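Local atomic coordinates of beta-mannosidase (Trichoderma harzianum, PDB entry 4CVU), a protein that probably hydrolyses terminal beta-mannosidic linkages at the non-reducing ends of mannose-containing oligosaccharides, as a fungal glycoside hydrolase of family 2. Residues T876-T887 / A903-V914. Numbering follows the deposited sequence.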
ATOM      1  N   THR A 876      -2.831  31.048 -12.431  1.00 42.25           N
ATOM      2  CA  THR A 876      -2.903  31.528 -13.788  1.00 43.24           C
ATOM      3  C   THR A 876      -2.342  30.437 -14.710  1.00 42.56           C
ATOM      4  O   THR A 876      -1.263  29.931 -14.478  1.00 41.36           O
ATOM      5  CB  THR A 876      -2.190  32.902 -13.971  1.00 43.73           C
ATOM      6  OG1 THR A 876      -2.958  33.927 -13.330  1.00 42.49           O
ATOM      7  CG2 THR A 876      -2.058  33.263 -15.424  1.00 45.37           C
ATOM      8  N   VAL A 877      -3.104  30.145 -15.758  1.00 42.44           N
ATOM      9  CA  VAL A 877      -2.804  29.124 -16.743  1.00 44.79           C
ATOM     10  C   VAL A 877      -2.691  29.797 -18.099  1.00 44.88           C
ATOM     11  O   VAL A 877      -3.584  30.526 -18.484  1.00 44.38           O
ATOM     12  CB  VAL A 877      -3.954  28.081 -16.819  1.00 44.95           C
ATOM     13  CG1 VAL A 877      -3.578  26.916 -17.722  1.00 46.17           C
ATOM     14  CG2 VAL A 877      -4.307  27.590 -15.438  1.00 45.86           C
ATOM     15  N   GLU A 878      -1.598  29.571 -18.815  1.00 45.41           N
ATOM     16  CA  GLU A 878      -1.403  30.210 -20.109  1.00 48.24           C
ATOM     17  C   GLU A 878      -0.884  29.252 -21.169  1.00 45.05           C
ATOM     18  O   GLU A 878       0.098  28.597 -20.952  1.00 44.45           O
ATOM     19  CB  GLU A 878      -0.448  31.406 -19.968  1.00 50.74           C
ATOM     20  CG  GLU A 878      -0.501  32.374 -21.142  1.00 55.33           C
ATOM     21  CD  GLU A 878       0.589  33.452 -21.075  1.00 60.81           C
ATOM     22  OE1 GLU A 878       1.344  33.515 -20.059  1.00 62.28           O
ATOM     23  OE2 GLU A 878       0.694  34.229 -22.048  1.00 64.52           O
ATOM     24  N   ALA A 879      -1.575  29.162 -22.304  1.00 45.16           N
ATOM     25  CA  ALA A 879      -1.050  28.445 -23.448  1.00 47.14           C
ATOM     26  C   ALA A 879      -0.155  29.416 -24.251  1.00 47.92           C
ATOM     27  O   ALA A 879      -0.634  30.439 -24.737  1.00 48.52           O
ATOM     28  CB  ALA A 879      -2.181  27.918 -24.308  1.00 47.34           C
ATOM     29  N   THR A 880       1.132  29.097 -24.351  1.00 48.16           N
ATOM     30  CA  THR A 880       2.154  29.992 -24.909  1.00 50.52           C
ATOM     31  C   THR A 880       2.396  29.782 -26.427  1.00 52.11           C
ATOM     32  O   THR A 880       2.694  30.738 -27.156  1.00 53.42           O
ATOM     33  CB  THR A 880       3.449  29.833 -24.067  1.00 53.05           C
ATOM     34  OG1 THR A 880       3.226  30.457 -22.793  1.00 55.47           O
ATOM     35  CG2 THR A 880       4.628  30.468 -24.682  1.00 60.29           C
ATOM     36  N   ALA A 881       2.239  28.556 -26.915  1.00 51.39           N
ATOM     37  CA  ALA A 881       2.648  28.192 -28.277  1.00 51.09           C
ATOM     38  C   ALA A 881       1.506  27.802 -29.202  1.00 50.92           C
ATOM     39  O   ALA A 881       1.673  27.748 -30.416  1.00 51.53           O
ATOM     40  CB  ALA A 881       3.641  27.046 -28.207  1.00 52.01           C
ATOM     41  N   GLY A 882       0.351  27.474 -28.632  1.00 49.40           N
ATOM     42  CA  GLY A 882      -0.791  27.083 -29.441  1.00 47.18           C
ATOM     43  C   GLY A 882      -2.001  26.754 -28.594  1.00 46.76           C
ATOM     44  O   GLY A 882      -2.004  26.982 -27.381  1.00 45.31           O
ATOM     45  N   VAL A 883      -3.028  26.220 -29.235  1.00 44.25           N
ATOM     46  CA  VAL A 883      -4.263  25.871 -28.546  1.00 43.68           C
ATOM     47  C   VAL A 883      -4.069  24.625 -27.702  1.00 42.60           C
ATOM     48  O   VAL A 883      -3.500  23.635 -28.162  1.00 42.13           O
ATOM     49  CB  VAL A 883      -5.409  25.584 -29.531  1.00 44.29           C
ATOM     50  CG1 VAL A 883      -6.624  24.990 -28.811  1.00 44.20           C
ATOM     51  CG2 VAL A 883      -5.793  26.850 -30.246  1.00 45.98           C
ATOM     52  N   SER A 884      -4.552  24.680 -26.465  1.00 40.20           N
ATOM     53  CA  SER A 884      -4.551  23.521 -25.602  1.00 37.89           C
ATOM     54  C   SER A 884      -5.953  22.986 -25.447  1.00 37.76           C
ATOM     55  O   SER A 884      -6.840  23.740 -25.072  1.00 38.54           O
ATOM     56  CB  SER A 884      -4.002  23.913 -24.232  1.00 36.87           C
ATOM     57  OG  SER A 884      -4.447  22.976 -23.295  1.00 37.59           O
ATOM     58  N   LEU A 885      -6.166  21.694 -25.706  1.00 37.16           N
ATOM     59  CA  LEU A 885      -7.467  21.064 -25.518  1.00 36.80           C
ATOM     60  C   LEU A 885      -7.492  20.254 -24.230  1.00 35.87           C
ATOM     61  O   LEU A 885      -6.511  19.604 -23.897  1.00 38.06           O
ATOM     62  CB  LEU A 885      -7.794  20.128 -26.702  1.00 38.30           C
ATOM     63  CG  LEU A 885      -7.825  20.777 -28.069  1.00 39.98           C
ATOM     64  CD1 LEU A 885      -8.195  19.755 -29.159  1.00 40.92           C
ATOM     65  CD2 LEU A 885      -8.823  21.915 -28.023  1.00 39.97           C
ATOM     66  N   TYR A 886      -8.623  20.298 -23.514  1.00 33.71           N
ATOM     67  CA  TYR A 886      -8.863  19.500 -22.331  1.00 31.80           C
ATOM     68  C   TYR A 886      -7.749  19.829 -21.334  1.00 31.88           C
ATOM     69  O   TYR A 886      -7.126  18.913 -20.848  1.00 30.52           O
ATOM     70  CB  TYR A 886      -8.829  17.984 -22.584  1.00 32.07           C
ATOM     71  CG  TYR A 886      -9.934  17.511 -23.514  1.00 31.81           C
ATOM     72  CD1 TYR A 886     -11.181  17.227 -23.038  1.00 32.97           C
ATOM     73  CD2 TYR A 886      -9.699  17.376 -24.849  1.00 33.32           C
ATOM     74  CE1 TYR A 886     -12.228  16.814 -23.905  1.00 33.73           C
ATOM     75  CE2 TYR A 886     -10.729  16.960 -25.730  1.00 33.30           C
ATOM     76  CZ  TYR A 886     -11.975  16.666 -25.224  1.00 34.18           C
ATOM     77  OH  TYR A 886     -13.054  16.249 -26.074  1.00 35.23           O
ATOM     78  N   THR A 887      -7.494  21.116 -21.130  1.00 31.81           N
ATOM     79  CA  THR A 887      -6.490  21.581 -20.133  1.00 32.92           C
ATOM     80  C   THR A 887      -6.920  21.128 -18.781  1.00 33.13           C
ATOM     81  O   THR A 887      -8.089  21.303 -18.440  1.00 32.27           O
ATOM     82  CB  THR A 887      -6.423  23.115 -20.181  1.00 34.66           C
ATOM     83  OG1 THR A 887      -6.258  23.530 -21.543  1.00 35.07           O
ATOM     84  CG2 THR A 887      -5.268  23.684 -19.348  1.00 34.43           C
ATOM     85  N   ALA A 903     -10.710  21.066 -17.360  1.00 39.08           N
ATOM     86  CA  ALA A 903     -11.001  20.472 -18.660  1.00 39.14           C
ATOM     87  C   ALA A 903     -11.565  21.500 -19.619  1.00 41.67           C
ATOM     88  O   ALA A 903     -12.685  21.370 -20.080  1.00 41.79           O
ATOM     89  CB  ALA A 903     -11.955  19.282 -18.521  1.00 40.10           C
ATOM     90  N   PHE A 904     -10.761  22.527 -19.917  1.00 41.91           N
ATOM     91  CA  PHE A 904     -11.188  23.625 -20.766  1.00 41.90           C
ATOM     92  C   PHE A 904     -10.231  23.857 -21.960  1.00 42.73           C
ATOM     93  O   PHE A 904      -9.087  23.379 -21.993  1.00 40.59           O
ATOM     94  CB  PHE A 904     -11.328  24.915 -19.940  1.00 41.62           C
ATOM     95  CG  PHE A 904     -10.142  25.216 -19.040  1.00 41.49           C
ATOM     96  CD1 PHE A 904      -9.007  25.827 -19.539  1.00 39.48           C
ATOM     97  CD2 PHE A 904     -10.179  24.889 -17.687  1.00 39.76           C
ATOM     98  CE1 PHE A 904      -7.933  26.105 -18.711  1.00 39.61           C
ATOM     99  CE2 PHE A 904      -9.101  25.167 -16.856  1.00 39.48           C
ATOM    100  CZ  PHE A 904      -7.967  25.775 -17.381  1.00 38.70           C
ATOM    101  N   VAL A 905     -10.752  24.504 -22.983  1.00 42.49           N
ATOM    102  CA  VAL A 905      -9.963  24.926 -24.108  1.00 42.18           C
ATOM    103  C   VAL A 905      -9.306  26.244 -23.805  1.00 44.26           C
ATOM    104  O   VAL A 905      -9.907  27.119 -23.262  1.00 43.09           O
ATOM    105  CB  VAL A 905     -10.820  25.045 -25.406  1.00 43.57           C
ATOM    106  CG1 VAL A 905     -10.024  25.648 -26.539  1.00 44.83           C
ATOM    107  CG2 VAL A 905     -11.346  23.681 -25.810  1.00 44.37           C
ATOM    108  N   LEU A 906      -8.051  26.368 -24.188  1.00 45.16           N
ATOM    109  CA  LEU A 906      -7.305  27.570 -23.938  1.00 47.81           C
ATOM    110  C   LEU A 906      -6.562  27.962 -25.205  1.00 51.63           C
ATOM    111  O   LEU A 906      -5.920  27.124 -25.792  1.00 49.02           O
ATOM    112  CB  LEU A 906      -6.310  27.271 -22.855  1.00 47.69           C
ATOM    113  CG  LEU A 906      -5.779  28.381 -22.004  1.00 48.71           C
ATOM    114  CD1 LEU A 906      -6.857  29.098 -21.255  1.00 50.68           C
ATOM    115  CD2 LEU A 906      -4.751  27.771 -21.086  1.00 49.39           C
ATOM    116  N   ARG A 907      -6.637  29.235 -25.598  1.00 52.75           N
ATOM    117  CA  ARG A 907      -5.944  29.736 -26.796  1.00 53.98           C
ATOM    118  C   ARG A 907      -4.796  30.599 -26.353  1.00 51.36           C
ATOM    119  O   ARG A 907      -4.866  31.180 -25.334  1.00 51.60           O
ATOM    120  CB  ARG A 907      -6.832  30.602 -27.664  1.00 56.18           C
ATOM    121  CG  ARG A 907      -8.294  30.275 -27.672  1.00 58.81           C
ATOM    122  CD  ARG A 907      -8.915  30.901 -28.884  1.00 62.09           C
ATOM    123  NE  ARG A 907     -10.075  31.690 -28.560  1.00 62.68           N
ATOM    124  CZ  ARG A 907     -10.390  32.831 -29.155  1.00 67.24           C
ATOM    125  NH1 ARG A 907      -9.621  33.359 -30.104  1.00 68.25           N
ATOM    126  NH2 ARG A 907     -11.468  33.460 -28.758  1.00 68.87           N
ATOM    127  N   PRO A 908      -3.750  30.695 -27.154  1.00 54.23           N
ATOM    128  CA  PRO A 908      -2.547  31.332 -26.676  1.00 55.59           C
ATOM    129  C   PRO A 908      -2.749  32.809 -26.467  1.00 56.11           C
ATOM    130  O   PRO A 908      -3.575  33.415 -27.145  1.00 55.30           O
ATOM    131  CB  PRO A 908      -1.530  31.036 -27.764  1.00 56.76           C
ATOM    132  CG  PRO A 908      -2.327  30.799 -28.986  1.00 56.66           C
ATOM    133  CD  PRO A 908      -3.603  30.195 -28.529  1.00 55.39           C
ATOM    134  N   GLY A 909      -2.029  33.356 -25.491  1.00 60.91           N
ATOM    135  CA  GLY A 909      -2.170  34.755 -25.117  1.00 66.55           C
ATOM    136  C   GLY A 909      -3.313  34.980 -24.146  1.00 70.50           C
ATOM    137  O   GLY A 909      -3.189  35.810 -23.248  1.00 75.34           O
ATOM    138  N   GLU A 910      -4.426  34.258 -24.340  1.00 70.56           N
ATOM    139  CA  GLU A 910      -5.544  34.263 -23.407  1.00 69.12           C
ATOM    140  C   GLU A 910      -5.028  33.783 -22.071  1.00 67.53           C
ATOM    141  O   GLU A 910      -4.440  32.705 -21.957  1.00 77.23           O
ATOM    142  CB  GLU A 910      -6.684  33.339 -23.882  1.00 71.88           C
ATOM    143  CG  GLU A 910      -7.808  33.089 -22.855  1.00 73.50           C
ATOM    144  CD  GLU A 910      -8.698  31.871 -23.149  1.00 72.15           C
ATOM    145  OE1 GLU A 910      -8.438  31.111 -24.108  1.00 68.42           O
ATOM    146  OE2 GLU A 910      -9.678  31.655 -22.396  1.00 70.47           O
ATOM    147  N   LYS A 911      -5.244  34.587 -21.054  1.00 66.39           N
ATOM    148  CA  LYS A 911      -4.883  34.205 -19.709  1.00 68.16           C
ATOM    149  C   LYS A 911      -6.184  33.787 -18.986  1.00 63.52           C
ATOM    150  O   LYS A 911      -7.207  34.477 -19.045  1.00 65.01           O
ATOM    151  CB  LYS A 911      -4.173  35.359 -18.981  1.00 71.78           C
ATOM    152  CG  LYS A 911      -2.684  35.138 -18.703  1.00 73.60           C
ATOM    153  CD  LYS A 911      -1.756  35.779 -19.727  1.00 77.22           C
ATOM    154  CE  LYS A 911      -0.567  36.439 -19.029  1.00 81.23           C
ATOM    155  NZ  LYS A 911       0.534  36.854 -19.949  1.00 83.21           N
ATOM    156  N   LYS A 912      -6.146  32.619 -18.373  1.00 57.38           N
ATOM    157  CA  LYS A 912      -7.234  32.150 -17.550  1.00 52.50           C
ATOM    158  C   LYS A 912      -6.793  32.090 -16.102  1.00 47.43           C
ATOM    159  O   LYS A 912      -5.736  31.575 -15.790  1.00 46.16           O
ATOM    160  CB  LYS A 912      -7.700  30.757 -17.987  1.00 54.11           C
ATOM    161  CG  LYS A 912      -8.853  30.291 -17.099  1.00 52.38           C
ATOM    162  CD  LYS A 912      -9.411  28.966 -17.523  1.00 56.08           C
ATOM    163  CE  LYS A 912     -10.745  29.110 -18.226  1.00 53.61           C
ATOM    164  NZ  LYS A 912     -11.875  29.218 -17.272  1.00 51.55           N
ATOM    165  N   GLU A 913      -7.644  32.597 -15.231  1.00 45.24           N
ATOM    166  CA  GLU A 913      -7.467  32.464 -13.812  1.00 46.58           C
ATOM    167  C   GLU A 913      -8.398  31.367 -13.291  1.00 45.27           C
ATOM    168  O   GLU A 913      -9.570  31.278 -13.686  1.00 43.51           O
ATOM    169  CB  GLU A 913      -7.813  33.759 -13.124  1.00 48.64           C
ATOM    170  CG  GLU A 913      -6.949  34.927 -13.562  1.00 51.71           C
ATOM    171  CD  GLU A 913      -7.324  36.183 -12.821  1.00 53.98           C
ATOM    172  OE1 GLU A 913      -8.309  36.077 -12.055  1.00 51.27           O
ATOM    173  OE2 GLU A 913      -6.651  37.260 -13.010  1.00 58.45           O
ATOM    174  N   VAL A 914      -7.862  30.527 -12.414  1.00 42.19           N
ATOM    175  CA  VAL A 914      -8.642  29.421 -11.833  1.00 41.64           C
ATOM    176  C   VAL A 914      -8.388  29.396 -10.342  1.00 40.21           C
ATOM    177  O   VAL A 914      -7.261  29.229  -9.920  1.00 40.66           O
ATOM    178  CB  VAL A 914      -8.222  28.069 -12.458  1.00 40.96           C
ATOM    179  CG1 VAL A 914      -9.021  26.937 -11.857  1.00 40.58           C
ATOM    180  CG2 VAL A 914      -8.408  28.072 -13.984  1.00 41.16           C
TER
HETATM  181  O   HOH W   1       3.107  35.304 -20.971  1.00 51.79           O
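Leu906 reaches from one beta-sheet to the other, its CD2 methyl meeting Val877 CG1 at 3.7 Å and lying near the CB of Ala879. Val877 sends CG1 toward this leucine because that branch stands anti to the backbone N (chi1 -173°), while CG2 turns toward Val914. Leu864 and Val933, from strands 864-869 and 932-934, add to the same interior. Beside it the Phe904 ring is covered on one face by Thr887, whose CB sits 4.1 Å from the ring centroid in a CH-pi contact; the aliphatic CD of Lys912 lies over the opposite face, off centre, and the lysine's ammonium goes on to a salt bridge with Asp901.

Thr887 also anchors the backbone: its N and OG1 both donate to Phe904 O, the hydroxyl at 2.9 Å, and OG1 in turn accepts from Ser884 OG at 2.6 Å, so a relay of two buried hydroxyls ends on Phe904 O. Ser884 and Leu906 form an antiparallel hydrogen-bonded pair, and Val877 N donates to Lys912 O at 3.0 Å in the other sheet. Toward the surface, Arg907 to Glu910 make a type II turn, held by a nearly straight bond from Arg907 N to Glu910 OE1. At the outer edge Lys911 NZ lies 3.4 Å from Glu878 OE2 in a long, weak salt bridge, and a water links NZ to OE1.

Opposite Thr887 the strand fits in an extra residue, Ala903 beside Phe904, as in a G1 beta bulge, and the two antiparallel sheets, packed face to face around Leu906 and Val877, form the beta-sandwich of the C-terminal Ig-fold domain.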